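Local coordinates for protein enoyl-CoA hydratase/isomerase (Mycobacterium avium, PDB 3P5M) that probably hydrates or isomerises the double bond of enoyl-coenzyme A thioesters, at residues A97-A102 and D115-A120; V51-L56 and P92-A97. All coordinates share one frame; numbering follows the deposited sequence.

Contact 1: A97-A102 and D115-A120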
loop_
_atom_site.group_PDB
_atom_site.type_symbol
_atom_site.label_atom_id
_atom_site.label_comp_id
_atom_site.label_asym_id
_atom_site.label_seq_id
_atom_site.Cartn_x
_atom_site.Cartn_y
_atom_site.Cartn_z
ATOM N N ALA B 97 -19.436 12.673 -11.350
ATOM C CA ALA B 97 -18.389 13.300 -12.143
ATOM C C ALA B 97 -17.535 12.225 -12.848
ATOM O O ALA B 97 -16.959 11.374 -12.203
ATOM C CB ALA B 97 -17.525 14.223 -11.250
ATOM N N GLY B 98 -17.484 12.244 -14.179
ATOM C CA GLY B 98 -16.514 11.422 -14.880
ATOM C C GLY B 98 -15.373 12.366 -15.170
ATOM O O GLY B 98 -15.509 13.282 -15.964
ATOM N N VAL B 99 -14.258 12.185 -14.495
ATOM C CA VAL B 99 -13.141 13.131 -14.594
ATOM C C VAL B 99 -11.976 12.532 -15.401
ATOM O O VAL B 99 -11.327 11.555 -14.981
ATOM C CB VAL B 99 -12.614 13.536 -13.208
ATOM C CG1 VAL B 99 -11.445 14.517 -13.333
ATOM C CG2 VAL B 99 -13.721 14.171 -12.365
ATOM N N HIS B 100 -11.696 13.133 -16.552
ATOM C CA HIS B 100 -10.487 12.768 -17.293
ATOM C C HIS B 100 -9.628 14.037 -17.294
ATOM O O HIS B 100 -10.139 15.144 -17.124
ATOM C CB HIS B 100 -10.850 12.307 -18.721
ATOM C CG HIS B 100 -11.116 13.441 -19.653
ATOM N ND1 HIS B 100 -12.179 14.311 -19.479
ATOM C CD2 HIS B 100 -10.422 13.893 -20.735
ATOM C CE1 HIS B 100 -12.131 15.247 -20.414
ATOM N NE2 HIS B 100 -11.079 15.016 -21.188
ATOM N N GLY B 101 -8.320 13.905 -17.448
ATOM C CA GLY B 101 -7.463 15.083 -17.457
ATOM C C GLY B 101 -7.555 15.972 -16.226
ATOM O O GLY B 101 -7.901 15.510 -15.110
ATOM N N ALA B 102 -7.274 17.261 -16.438
ATOM C CA ALA B 102 -7.147 18.226 -15.338
ATOM C C ALA B 102 -8.485 18.575 -14.691
ATOM O O ALA B 102 -9.456 18.881 -15.390
ATOM C CB ALA B 102 -6.417 19.510 -15.834
ATOM N N ASP B 115 -21.589 13.246 -5.843
ATOM C CA ASP B 115 -21.724 12.049 -5.006
ATOM C C ASP B 115 -20.733 10.933 -5.284
ATOM O O ASP B 115 -20.293 10.275 -4.374
ATOM C CB ASP B 115 -23.144 11.538 -5.103
ATOM C CG ASP B 115 -24.118 12.629 -4.800
ATOM O OD1 ASP B 115 -24.083 13.068 -3.633
ATOM O OD2 ASP B 115 -24.848 13.055 -5.706
ATOM N N LEU B 116 -20.392 10.727 -6.543
ATOM C CA LEU B 116 -19.413 9.723 -6.932
ATOM C C LEU B 116 -18.552 10.393 -7.962
ATOM O O LEU B 116 -19.049 11.235 -8.706
ATOM C CB LEU B 116 -20.120 8.511 -7.544
ATOM C CG LEU B 116 -21.161 7.791 -6.676
ATOM C CD1 LEU B 116 -21.920 6.781 -7.507
ATOM C CD2 LEU B 116 -20.500 7.116 -5.436
ATOM N N VAL B 117 -17.264 10.065 -7.985
ATOM C CA VAL B 117 -16.331 10.584 -9.006
ATOM C C VAL B 117 -15.641 9.375 -9.610
ATOM O O VAL B 117 -15.118 8.534 -8.874
ATOM C CB VAL B 117 -15.259 11.523 -8.396
ATOM C CG1 VAL B 117 -14.175 11.901 -9.449
ATOM C CG2 VAL B 117 -15.941 12.793 -7.788
ATOM N N VAL B 118 -15.672 9.279 -10.935
ATOM C CA VAL B 118 -15.006 8.198 -11.671
ATOM C C VAL B 118 -13.853 8.839 -12.441
ATOM O O VAL B 118 -14.058 9.629 -13.382
ATOM C CB VAL B 118 -15.989 7.446 -12.641
ATOM C CG1 VAL B 118 -15.263 6.295 -13.335
ATOM C CG2 VAL B 118 -17.253 6.892 -11.899
ATOM N N ALA B 119 -12.648 8.543 -11.997
ATOM C CA ALA B 119 -11.471 9.248 -12.476
ATOM C C ALA B 119 -10.701 8.381 -13.468
ATOM O O ALA B 119 -10.451 7.197 -13.200
ATOM C CB ALA B 119 -10.561 9.657 -11.277
ATOM N N ALA B 120 -10.356 8.983 -14.613
ATOM C CA ALA B 120 -9.494 8.353 -15.617
ATOM C C ALA B 120 -8.082 8.272 -15.063
ATOM O O ALA B 120 -7.692 9.156 -14.245
ATOM C CB ALA B 120 -9.530 9.184 -16.919
#
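Ala97 and Val99 exchange four backbone hydrogen bonds with the strand 116-119 and its extension, two through each residue. Ala97 N gives to Leu116 O at 3.0 Å and Ala97 O takes Val118 N; Val99 N then gives to Val118 O, and Val99 O takes Ala120 N at 2.8 Å. The last is almost straight, with 176° at the hydrogen. Weaker CA-H...O contacts accompany them, as between Gly98 CA and Val118 O at 3.4 Å. The strand axes come within 4.7 Å and run in the same direction, 20° apart. Helix 106-113 lies between them in sequence, and this parallel pairing in register (Ala97 with Val117, Gly98 with Val118, Val99 with Ala119) belongs to the central sheet of the crotonase fold. The apolar contacts fall on the face bearing Ala97, Val99, Val117 and Ala119. There Val99 CG2 meets Val117 CG1 at 3.7 Å, the two side chains meeting aslant; Val117 CG1 stands anti to its backbone N (chi1 172°), while CG2 turns to Ala97 CB at 4.1 Å. On the opposite face Val118 rests on Ile96 and helix 183-195. Just beyond the last bridge, Val99 with Ala119, Ala120 CB sits 3.8 Å from His100 CB, while the imidazole leads away and its NE2 bonds to Gly60 O.

Contact 2: V51-L56 and P92-A97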
loop_
_atom_site.group_PDB
_atom_site.type_symbol
_atom_site.label_atom_id
_atom_site.label_comp_id
_atom_site.label_asym_id
_atom_site.label_seq_id
_atom_site.Cartn_x
_atom_site.Cartn_y
_atom_site.Cartn_z
ATOM N N VAL B 51 -35.270 12.126 -15.225
ATOM C CA VAL B 51 -33.875 12.174 -14.779
ATOM C C VAL B 51 -33.731 11.476 -13.422
ATOM O O VAL B 51 -34.305 11.911 -12.405
ATOM C CB VAL B 51 -33.356 13.623 -14.695
ATOM C CG1 VAL B 51 -31.940 13.656 -14.144
ATOM C CG2 VAL B 51 -33.415 14.285 -16.067
ATOM N N ARG B 52 -32.996 10.375 -13.431
ATOM C CA ARG B 52 -32.680 9.648 -12.200
ATOM C C ARG B 52 -31.211 9.778 -11.746
ATOM O O ARG B 52 -30.842 9.300 -10.683
ATOM C CB ARG B 52 -33.072 8.188 -12.351
ATOM C CG ARG B 52 -34.544 7.977 -12.056
ATOM C CD ARG B 52 -34.971 6.654 -12.514
ATOM N NE ARG B 52 -34.696 5.615 -11.535
ATOM C CZ ARG B 52 -34.801 4.319 -11.812
ATOM N NH1 ARG B 52 -35.178 3.939 -13.035
ATOM N NH2 ARG B 52 -34.524 3.410 -10.890
ATOM N N ALA B 53 -30.366 10.361 -12.579
ATOM C CA ALA B 53 -28.956 10.576 -12.243
ATOM C C ALA B 53 -28.424 11.643 -13.164
ATOM O O ALA B 53 -28.901 11.791 -14.271
ATOM C CB ALA B 53 -28.125 9.291 -12.345
ATOM N N VAL B 54 -27.441 12.399 -12.686
ATOM C CA VAL B 54 -26.809 13.434 -13.481
ATOM C C VAL B 54 -25.347 13.023 -13.704
ATOM O O VAL B 54 -24.687 12.596 -12.763
ATOM C CB VAL B 54 -26.888 14.789 -12.742
ATOM C CG1 VAL B 54 -26.088 15.840 -13.468
ATOM C CG2 VAL B 54 -28.375 15.235 -12.576
ATOM N N LEU B 55 -24.869 13.128 -14.953
ATOM C CA LEU B 55 -23.470 12.873 -15.274
ATOM C C LEU B 55 -22.844 14.191 -15.625
ATOM O O LEU B 55 -23.377 14.931 -16.462
ATOM C CB LEU B 55 -23.330 11.921 -16.472
ATOM C CG LEU B 55 -21.920 11.710 -17.068
ATOM C CD1 LEU B 55 -20.907 11.111 -16.079
ATOM C CD2 LEU B 55 -21.954 10.914 -18.342
ATOM N N LEU B 56 -21.720 14.482 -14.987
ATOM C CA LEU B 56 -20.941 15.679 -15.230
ATOM C C LEU B 56 -19.596 15.336 -15.855
ATOM O O LEU B 56 -18.810 14.610 -15.274
ATOM C CB LEU B 56 -20.688 16.384 -13.897
ATOM C CG LEU B 56 -20.276 17.837 -13.917
ATOM C CD1 LEU B 56 -21.292 18.615 -14.747
ATOM C CD2 LEU B 56 -20.204 18.389 -12.468
ATOM N N PRO B 92 -31.689 16.179 -4.878
ATOM C CA PRO B 92 -32.003 14.862 -4.276
ATOM C C PRO B 92 -31.877 13.694 -5.271
ATOM O O PRO B 92 -32.666 12.726 -5.251
ATOM C CB PRO B 92 -33.439 15.047 -3.713
ATOM C CG PRO B 92 -34.035 16.118 -4.537
ATOM C CD PRO B 92 -32.874 17.068 -4.886
ATOM N N LYS B 93 -30.842 13.772 -6.091
ATOM C CA LYS B 93 -30.543 12.752 -7.087
ATOM C C LYS B 93 -29.042 12.613 -7.230
ATOM O O LYS B 93 -28.299 13.598 -7.060
ATOM C CB LYS B 93 -31.146 13.161 -8.439
ATOM C CG LYS B 93 -32.672 13.136 -8.453
ATOM C CD LYS B 93 -33.274 13.643 -9.782
ATOM C CE LYS B 93 -34.820 13.723 -9.691
ATOM N NZ LYS B 93 -35.472 13.918 -11.032
ATOM N N PRO B 94 -28.573 11.395 -7.494
ATOM C CA PRO B 94 -27.131 11.190 -7.574
ATOM C C PRO B 94 -26.483 11.937 -8.750
ATOM O O PRO B 94 -27.053 11.995 -9.845
ATOM C CB PRO B 94 -26.987 9.667 -7.744
ATOM C CG PRO B 94 -28.360 9.215 -8.223
ATOM C CD PRO B 94 -29.327 10.127 -7.590
ATOM N N VAL B 95 -25.323 12.541 -8.483
ATOM C CA VAL B 95 -24.579 13.332 -9.479
ATOM C C VAL B 95 -23.209 12.657 -9.569
ATOM O O VAL B 95 -22.523 12.506 -8.537
ATOM C CB VAL B 95 -24.391 14.808 -9.020
ATOM C CG1 VAL B 95 -23.659 15.635 -10.064
ATOM C CG2 VAL B 95 -25.762 15.477 -8.740
ATOM N N ILE B 96 -22.840 12.232 -10.781
ATOM C CA ILE B 96 -21.563 11.578 -11.013
ATOM C C ILE B 96 -20.645 12.432 -11.862
ATOM O O ILE B 96 -21.021 12.870 -12.950
ATOM C CB ILE B 96 -21.769 10.165 -11.650
ATOM C CG1 ILE B 96 -22.494 9.275 -10.666
ATOM C CG2 ILE B 96 -20.447 9.505 -12.068
ATOM C CD1 ILE B 96 -23.651 8.669 -11.267
ATOM N N ALA B 97 -19.436 12.673 -11.350
ATOM C CA ALA B 97 -18.389 13.300 -12.143
ATOM C C ALA B 97 -17.535 12.225 -12.848
ATOM O O ALA B 97 -16.959 11.374 -12.203
ATOM C CB ALA B 97 -17.525 14.223 -11.250
#
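Lys93 NZ gives a 2.7 Å hydrogen bond to Val51 O, approaching in the carbonyl plane with a C=O...N angle of 151°. The same ammonium also bonds to Ala45 O in helix 32-47, so backbone carbonyls from two parts of the chain grip it. Its reach comes from a side chain that is extended beyond CG, and CD and CE both pass close to Val51 O on the way. Next in sequence, the ring of Pro94 lies against 51-56: CG is 3.5 Å from Arg52 O and 4.1 Å from Ala53 CB. Beyond this point the strands pair in parallel register, Val54 with Val95, Leu55 with Ile96 and Leu56 with Ala97. Val54 N bonds to Pro94 O at 2.9 Å, Ile96 N to Val54 O, and Leu56 N to Ile96 O, with angles at hydrogen of 164° or more. Val54 and Val95 run alongside each other on one face, their CG1 methyls 4.2 Å apart. On the other face Leu55 holds CG anti to its backbone N (chi1 171°) and brings CD1 to 3.6 Å from Ile96 O. Helix 74-90 connects the two strands, making a beta-alpha-beta crossover, a unit of the crotonase core. Helix 32-47 packs on the face carrying Val54 and Leu56, helix 183-195 meets Leu55 and Ile96 on the opposite face, and strand 16-21 continues the sheet beyond 53-58.

Following the chain from the N terminus, strands 8-13 and 16-21 and helix 32-47 precede strand 53-58, the first to enter these contacts, and contact 2 closes the long loop through helix 74-90 when 92-97 returns beside it. Ala97 belongs to both contacts: the chain leaves contact 2 there and enters contact 1, which closes the shorter loop through 102-104 and helix 106-113. The loops therefore follow in series and neither nests nor crosses. Strand 95-99 becomes the middle of three parallel neighbours, with 53-58 and 116-119 along its two edges. Two further links support this: Gly98 N lies 2.9 Å from Leu56 O, and Asp115 OD2 lies 2.9 Å from Val95 N, both probable hydrogen bonds.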